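Local coordinates for chitin-binding type-4 domain-containing protein (Photorhabdus laumondii subsp. laumondii, PDB 6T5Z) that is a copper-dependent lytic polysaccharide monooxygenase of family AA10 that probably cleaves chitin chains by oxidation, at residues L151-I156 and A162-I167; A44-E47 and S53-I56. One frame throughout, in Å; residues are numbered along the deposited sequence.

Contact 1 (L151-I156 and A162-I167); sequences LGVWTI and AFYQVI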
ATOM      1  N   LEU A 151      -3.387   0.719  -2.470  1.00 10.79           N
ATOM      2  CA  LEU A 151      -2.847  -0.479  -1.835  1.00 11.87           C
ATOM      3  C   LEU A 151      -1.801  -1.103  -2.749  1.00 12.54           C
ATOM      4  O   LEU A 151      -2.127  -1.622  -3.824  1.00 13.26           O
ATOM      5  CB  LEU A 151      -3.945  -1.492  -1.509  1.00 13.17           C
ATOM      6  CG  LEU A 151      -3.446  -2.830  -0.949  1.00 10.89           C
ATOM      7  CD1 LEU A 151      -2.777  -2.650   0.427  1.00 14.64           C
ATOM      8  CD2 LEU A 151      -4.558  -3.866  -0.852  1.00 11.00           C
ATOM      9  N   GLY A 152      -0.541  -1.063  -2.317  1.00 11.45           N
ATOM     10  CA  GLY A 152       0.520  -1.755  -3.021  1.00 13.31           C
ATOM     11  C   GLY A 152       0.662  -3.155  -2.465  1.00 12.72           C
ATOM     12  O   GLY A 152       0.634  -3.353  -1.249  1.00 13.55           O
ATOM     13  N   VAL A 153       0.792  -4.135  -3.364  1.00 11.83           N
ATOM     14  CA  VAL A 153       0.935  -5.536  -2.972  1.00 10.88           C
ATOM     15  C   VAL A 153       2.147  -6.128  -3.673  1.00 12.80           C
ATOM     16  O   VAL A 153       2.234  -6.117  -4.909  1.00 13.31           O
ATOM     17  CB  VAL A 153      -0.321  -6.359  -3.282  1.00  9.60           C
ATOM     18  CG1 VAL A 153      -0.157  -7.797  -2.758  1.00 13.05           C
ATOM     19  CG2 VAL A 153      -1.558  -5.684  -2.676  1.00 11.05           C
ATOM     20  N   TRP A 154       3.073  -6.651  -2.879  1.00 11.87           N
ATOM     21  CA  TRP A 154       4.255  -7.350  -3.355  1.00 10.40           C
ATOM     22  C   TRP A 154       4.056  -8.819  -3.026  1.00 11.09           C
ATOM     23  O   TRP A 154       4.111  -9.204  -1.855  1.00 11.16           O
ATOM     24  CB  TRP A 154       5.506  -6.784  -2.688  1.00 10.67           C
ATOM     25  CG  TRP A 154       6.740  -7.569  -2.950  1.00 12.88           C
ATOM     26  CD1 TRP A 154       7.014  -8.326  -4.058  1.00 13.38           C
ATOM     27  CD2 TRP A 154       7.888  -7.685  -2.094  1.00 10.33           C
ATOM     28  NE1 TRP A 154       8.251  -8.899  -3.941  1.00 12.63           N
ATOM     29  CE2 TRP A 154       8.817  -8.515  -2.754  1.00 12.76           C
ATOM     30  CE3 TRP A 154       8.227  -7.158  -0.844  1.00 12.80           C
ATOM     31  CZ2 TRP A 154      10.055  -8.853  -2.193  1.00 12.11           C
ATOM     32  CZ3 TRP A 154       9.458  -7.484  -0.293  1.00 14.16           C
ATOM     33  CH2 TRP A 154      10.355  -8.319  -0.962  1.00 13.51           C
ATOM     34  N   THR A 155       3.809  -9.633  -4.052  1.00 11.36           N
ATOM     35  CA  THR A 155       3.450 -11.035  -3.877  1.00 11.82           C
ATOM     36  C   THR A 155       4.704 -11.894  -4.024  1.00 12.79           C
ATOM     37  O   THR A 155       5.411 -11.807  -5.038  1.00 15.38           O
ATOM     38  CB  THR A 155       2.358 -11.422  -4.885  1.00 14.20           C
ATOM     39  OG1 THR A 155       1.176 -10.644  -4.627  1.00 14.84           O
ATOM     40  CG2 THR A 155       2.009 -12.919  -4.808  1.00 14.97           C
ATOM     41  N   ILE A 156       4.986 -12.711  -3.001  1.00 11.08           N
ATOM     42  CA  ILE A 156       6.186 -13.542  -2.949  1.00 12.06           C
ATOM     43  C   ILE A 156       5.890 -14.884  -3.603  1.00 14.64           C
ATOM     44  O   ILE A 156       4.902 -15.538  -3.260  1.00 13.93           O
ATOM     45  CB  ILE A 156       6.651 -13.746  -1.497  1.00 12.54           C
ATOM     46  CG1 ILE A 156       6.785 -12.411  -0.752  1.00 13.03           C
ATOM     47  CG2 ILE A 156       7.975 -14.517  -1.470  1.00 13.92           C
ATOM     48  CD1 ILE A 156       7.723 -11.431  -1.417  1.00 15.34           C
ATOM     49  N   ALA A 162       2.403 -12.187   0.997  1.00 13.02           N
ATOM     50  CA  ALA A 162       2.625 -10.951   0.261  1.00 11.80           C
ATOM     51  C   ALA A 162       2.822  -9.829   1.269  1.00 12.98           C
ATOM     52  O   ALA A 162       2.434  -9.948   2.432  1.00 15.26           O
ATOM     53  CB  ALA A 162       1.451 -10.609  -0.662  1.00 10.03           C
ATOM     54  N   PHE A 163       3.389  -8.720   0.810  1.00 12.64           N
ATOM     55  CA  PHE A 163       3.548  -7.542   1.660  1.00 13.01           C
ATOM     56  C   PHE A 163       2.567  -6.459   1.239  1.00  9.94           C
ATOM     57  O   PHE A 163       2.375  -6.217   0.043  1.00 12.12           O
ATOM     58  CB  PHE A 163       4.987  -7.027   1.615  1.00 12.45           C
ATOM     59  CG  PHE A 163       5.952  -7.944   2.311  1.00 14.24           C
ATOM     60  CD1 PHE A 163       6.447  -9.070   1.663  1.00 14.34           C
ATOM     61  CD2 PHE A 163       6.294  -7.734   3.639  1.00 14.46           C
ATOM     62  CE1 PHE A 163       7.307  -9.941   2.315  1.00 15.09           C
ATOM     63  CE2 PHE A 163       7.159  -8.605   4.297  1.00 17.40           C
ATOM     64  CZ  PHE A 163       7.657  -9.707   3.638  1.00 16.51           C
ATOM     65  N   TYR A 164       1.950  -5.797   2.228  1.00 10.99           N
ATOM     66  CA  TYR A 164       0.802  -4.923   1.974  1.00  9.70           C
ATOM     67  C   TYR A 164       1.128  -3.501   2.406  1.00 10.91           C
ATOM     68  O   TYR A 164       1.454  -3.263   3.576  1.00 11.16           O
ATOM     69  CB  TYR A 164      -0.439  -5.450   2.695  1.00 10.15           C
ATOM     70  CG  TYR A 164      -1.008  -6.709   2.065  1.00 10.74           C
ATOM     71  CD1 TYR A 164      -0.538  -7.973   2.426  1.00 10.73           C
ATOM     72  CD2 TYR A 164      -2.008  -6.628   1.097  1.00 14.31           C
ATOM     73  CE1 TYR A 164      -1.064  -9.135   1.841  1.00 12.15           C
ATOM     74  CE2 TYR A 164      -2.535  -7.773   0.510  1.00 14.82           C
ATOM     75  CZ  TYR A 164      -2.058  -9.019   0.884  1.00 13.89           C
ATOM     76  OH  TYR A 164      -2.597 -10.146   0.308  1.00 12.77           O
ATOM     77  N   GLN A 165       1.023  -2.550   1.471  1.00 12.38           N
ATOM     78  CA  GLN A 165       1.412  -1.159   1.722  1.00 10.67           C
ATOM     79  C   GLN A 165       0.324  -0.198   1.250  1.00 12.34           C
ATOM     80  O   GLN A 165       0.263   0.121   0.060  1.00 11.37           O
ATOM     81  CB  GLN A 165       2.739  -0.848   1.030  1.00 11.69           C
ATOM     82  CG  GLN A 165       3.942  -1.550   1.671  1.00 12.41           C
ATOM     83  CD  GLN A 165       4.559  -0.738   2.805  1.00 13.64           C
ATOM     84  OE1 GLN A 165       5.001   0.390   2.603  1.00 11.34           O
ATOM     85  NE2 GLN A 165       4.607  -1.322   3.996  1.00 15.45           N
ATOM     86  N   VAL A 166      -0.508   0.317   2.191  1.00 12.89           N
ATOM     87  CA  VAL A 166      -1.447   1.385   1.848  1.00 11.37           C
ATOM     88  C   VAL A 166      -0.712   2.722   1.816  1.00 10.71           C
ATOM     89  O   VAL A 166       0.244   2.962   2.573  1.00 10.48           O
ATOM     90  CB  VAL A 166      -2.648   1.415   2.823  1.00 11.04           C
ATOM     91  CG1 VAL A 166      -3.435   0.105   2.769  1.00 11.39           C
ATOM     92  CG2 VAL A 166      -2.197   1.695   4.266  1.00 10.75           C
ATOM     93  N   ILE A 167      -1.155   3.588   0.901  1.00 10.86           N
ATOM     94  CA  ILE A 167      -0.590   4.915   0.654  1.00 13.01           C
ATOM     95  C   ILE A 167      -1.737   5.919   0.656  1.00 15.46           C
ATOM     96  O   ILE A 167      -2.727   5.738  -0.063  1.00 12.91           O
ATOM     97  CB  ILE A 167       0.164   4.979  -0.695  1.00 12.52           C
ATOM     98  CG1 ILE A 167       1.176   3.843  -0.817  1.00 11.94           C
ATOM     99  CG2 ILE A 167       0.877   6.326  -0.863  1.00 11.65           C
ATOM    100  CD1 ILE A 167       1.752   3.664  -2.236  1.00 16.51           C
TER

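Contact 2 (A44-E47 and S53-I56); sequences AGPE and SAGI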
ATOM      1  N   ALA A  44      -8.373 -13.549  -1.186  1.00 16.13           N
ATOM      2  CA  ALA A  44      -7.895 -13.960   0.130  1.00 14.79           C
ATOM      3  C   ALA A  44      -7.147 -12.776   0.736  1.00 15.02           C
ATOM      4  O   ALA A  44      -7.339 -11.620   0.340  1.00 15.48           O
ATOM      5  CB  ALA A  44      -7.025 -15.223   0.046  1.00 17.53           C
ATOM      6  N   GLY A  45      -6.271 -13.065   1.696  1.00 14.80           N
ATOM      7  CA  GLY A  45      -5.441 -12.058   2.303  1.00 13.46           C
ATOM      8  C   GLY A  45      -6.099 -11.393   3.500  1.00 16.27           C
ATOM      9  O   GLY A  45      -7.065 -11.911   4.071  1.00 17.20           O
ATOM     10  N   PRO A  46      -5.581 -10.224   3.883  1.00 14.83           N
ATOM     11  CA  PRO A  46      -6.030  -9.568   5.121  1.00 15.23           C
ATOM     12  C   PRO A  46      -7.527  -9.292   5.112  1.00 15.31           C
ATOM     13  O   PRO A  46      -8.093  -8.859   4.105  1.00 18.37           O
ATOM     14  CB  PRO A  46      -5.220  -8.264   5.137  1.00 17.13           C
ATOM     15  CG  PRO A  46      -3.998  -8.570   4.350  1.00 15.38           C
ATOM     16  CD  PRO A  46      -4.468  -9.499   3.247  1.00 13.42           C
ATOM     17  N   GLU A  47      -8.165  -9.535   6.251  1.00 16.37           N
ATOM     18  CA  GLU A  47      -9.609  -9.365   6.315  1.00 18.27           C
ATOM     19  C   GLU A  47     -10.006  -7.887   6.268  1.00 15.72           C
ATOM     20  O   GLU A  47      -9.214  -6.983   6.559  1.00 17.22           O
ATOM     21  CB  GLU A  47     -10.175 -10.022   7.571  1.00 21.96           C
ATOM     22  CG  GLU A  47      -9.776  -9.364   8.865  1.00 26.13           C
ATOM     23  CD  GLU A  47     -10.449 -10.009  10.065  1.00 34.29           C
ATOM     24  OE1 GLU A  47     -11.383 -10.819   9.864  1.00 39.76           O
ATOM     25  OE2 GLU A  47     -10.042  -9.714  11.206  1.00 37.25           O
ATOM     26  N   SER A  53      -3.201  -2.913   8.261  1.00 11.35           N
ATOM     27  CA  SER A  53      -2.331  -3.602   9.202  1.00 14.02           C
ATOM     28  C   SER A  53      -1.863  -4.962   8.709  1.00 12.92           C
ATOM     29  O   SER A  53      -1.150  -5.651   9.449  1.00 12.19           O
ATOM     30  CB  SER A  53      -3.033  -3.789  10.555  1.00 14.15           C
ATOM     31  OG  SER A  53      -4.252  -4.497  10.394  1.00 12.13           O
ATOM     32  N   ALA A  54      -2.247  -5.363   7.497  1.00 13.52           N
ATOM     33  CA  ALA A  54      -2.012  -6.723   6.995  1.00 12.24           C
ATOM     34  C   ALA A  54      -2.524  -7.772   7.973  1.00 15.40           C
ATOM     35  O   ALA A  54      -1.963  -8.866   8.073  1.00 15.81           O
ATOM     36  CB  ALA A  54      -0.530  -6.969   6.677  1.00 12.23           C
ATOM     37  N   GLY A  55      -3.602  -7.450   8.691  1.00 13.44           N
ATOM     38  CA  GLY A  55      -4.157  -8.364   9.667  1.00 13.81           C
ATOM     39  C   GLY A  55      -3.263  -8.702  10.840  1.00 16.53           C
ATOM     40  O   GLY A  55      -3.501  -9.717  11.507  1.00 17.25           O
ATOM     41  N   ILE A  56      -2.250  -7.888  11.123  1.00 12.43           N
ATOM     42  CA  ILE A  56      -1.329  -8.117  12.236  1.00 12.98           C
ATOM     43  C   ILE A  56      -1.726  -7.200  13.387  1.00 16.11           C
ATOM     44  O   ILE A  56      -1.734  -5.974  13.238  1.00 16.07           O
ATOM     45  CB  ILE A  56       0.126  -7.874  11.809  1.00 14.52           C
ATOM     46  CG1 ILE A  56       0.501  -8.816  10.660  1.00 15.38           C
ATOM     47  CG2 ILE A  56       1.079  -8.070  12.979  1.00 16.79           C
ATOM     48  CD1 ILE A  56       1.759  -8.352   9.911  1.00 16.16           C
TER

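Contact 1 (L151-I156 and A162-I167)
Leu-151 lays CD1 3.7 Å from Val-166 CG1, the two branches crossing at an angle, and the same methyl reaches the edge of the Tyr-164 ring. Gly-152 and Gln-165 form an antiparallel hydrogen-bonded pair with two backbone hydrogen bonds: Gly-152 N donates to Gln-165 O at 2.8 Å, and Gly-152 O accepts from Gln-165 N at 2.9 Å. No side chain of Gly-152 stands beside Gln-165, whose bent chain leads away to Ser-9 and the backbone of Ile-4. Val-153 lies alongside Tyr-164 and puts CG1 over one ring face, while CG2 comes 3.9 Å from Tyr-164 CD2; CG1, anti to the backbone N (chi1 -176°), also touches Ala-162 CB. Trp-154 and Phe-163 make the second hydrogen-bonded pair, Trp-154 N 3.0 Å from Phe-163 O and Trp-154 O 2.8 Å from Phe-163 N. On the same sheet face the six-membered ring of Trp-154 runs beside the Phe-163 ring, the planes 28° apart but slid so far that they barely overlap; CE3 approaches Phe-163 CD1 to 3.6 Å. The indole NE1 is satisfied by Thr-92, and Trp-95 stacks on the ring. Thr-155 meets the small Ala-162 across a close backbone pair. Ile-156, near His-90, brings CG1 to the edge of the Phe-163 ring and lays CD1 over the rim of the Trp-154 face. The Phe-163 ring meets that of His-1, which with His-90 binds copper, and its side chain is about 4 Å from a bound copper. This antiparallel hairpin belongs to the core beta sandwich of an AA10 LPMO, its end at the histidine brace.

Contact 2 (A44-E47 and S53-I56)
Pro-46 rests against Ala-54 and Gly-55, the two central residues of a type I' beta turn that runs from Ser-53 to Ile-56 in the long loop region between strands 36-38 and 73-76. The packing across the two segments is wholly van der Waals and small. The bond from CA to CB of Pro-46 is directed toward the turn, and CB and CG meet it mainly through backbone atoms: CG lies 3.8 Å from Ala-54 CA, and CB lies 4.0 Å from Gly-55 N. The CB of Ala-54 points away, so the methyl stays 4.5 Å from Pro-46 CG. Gly-55 has no side chain to stand between its backbone and the proline.

Backbone hydrogen bonding acts within the turn, where Ile-56 N donates to Ser-53 O at 3.0 Å and closes it. Both central residues have positive phi, 52° at Ala-54 and 64° at Gly-55, as a type I' turn requires.

Arg-112 NH2 donates to the carbonyl oxygens of Ala-44 and Pro-46, bridging the chain on both sides of Gly-45, while Ser-53 OG bonds to Asp-63. Pro-46 and Ala-54 both touch Ala-37, which seats the contact against strand 36-38. On the turn side, the flat peptide group after Ala-54 meets the proline ring, with Pro-46 CB 3.9 Å from Ala-54 C.

How the contacts relate
Contact 1 is core, its centre about 5 Å from the centre of the chain; contact 2, at about 12 Å, lies nearer the surface, though Pro-46 and Ala-54 are buried and, of its touching residues, only Gly-55 is exposed. Paired backbones and aromatic rings make the first, whereas one proline against a turn makes the second, with no hydrogen bond between its segments. They join through Tyr-164, whose CZ is 3.4 Å from Pro-46 CD and whose CB packs on Ala-54 CB. Its hydroxyl bonds to Lys-38 O, so strand 36-38, beside strand 161-172, is common ground. The hairpin's other face, bearing Trp-154 and Phe-163, lies beside the copper site, with Phe-163 next to His-1.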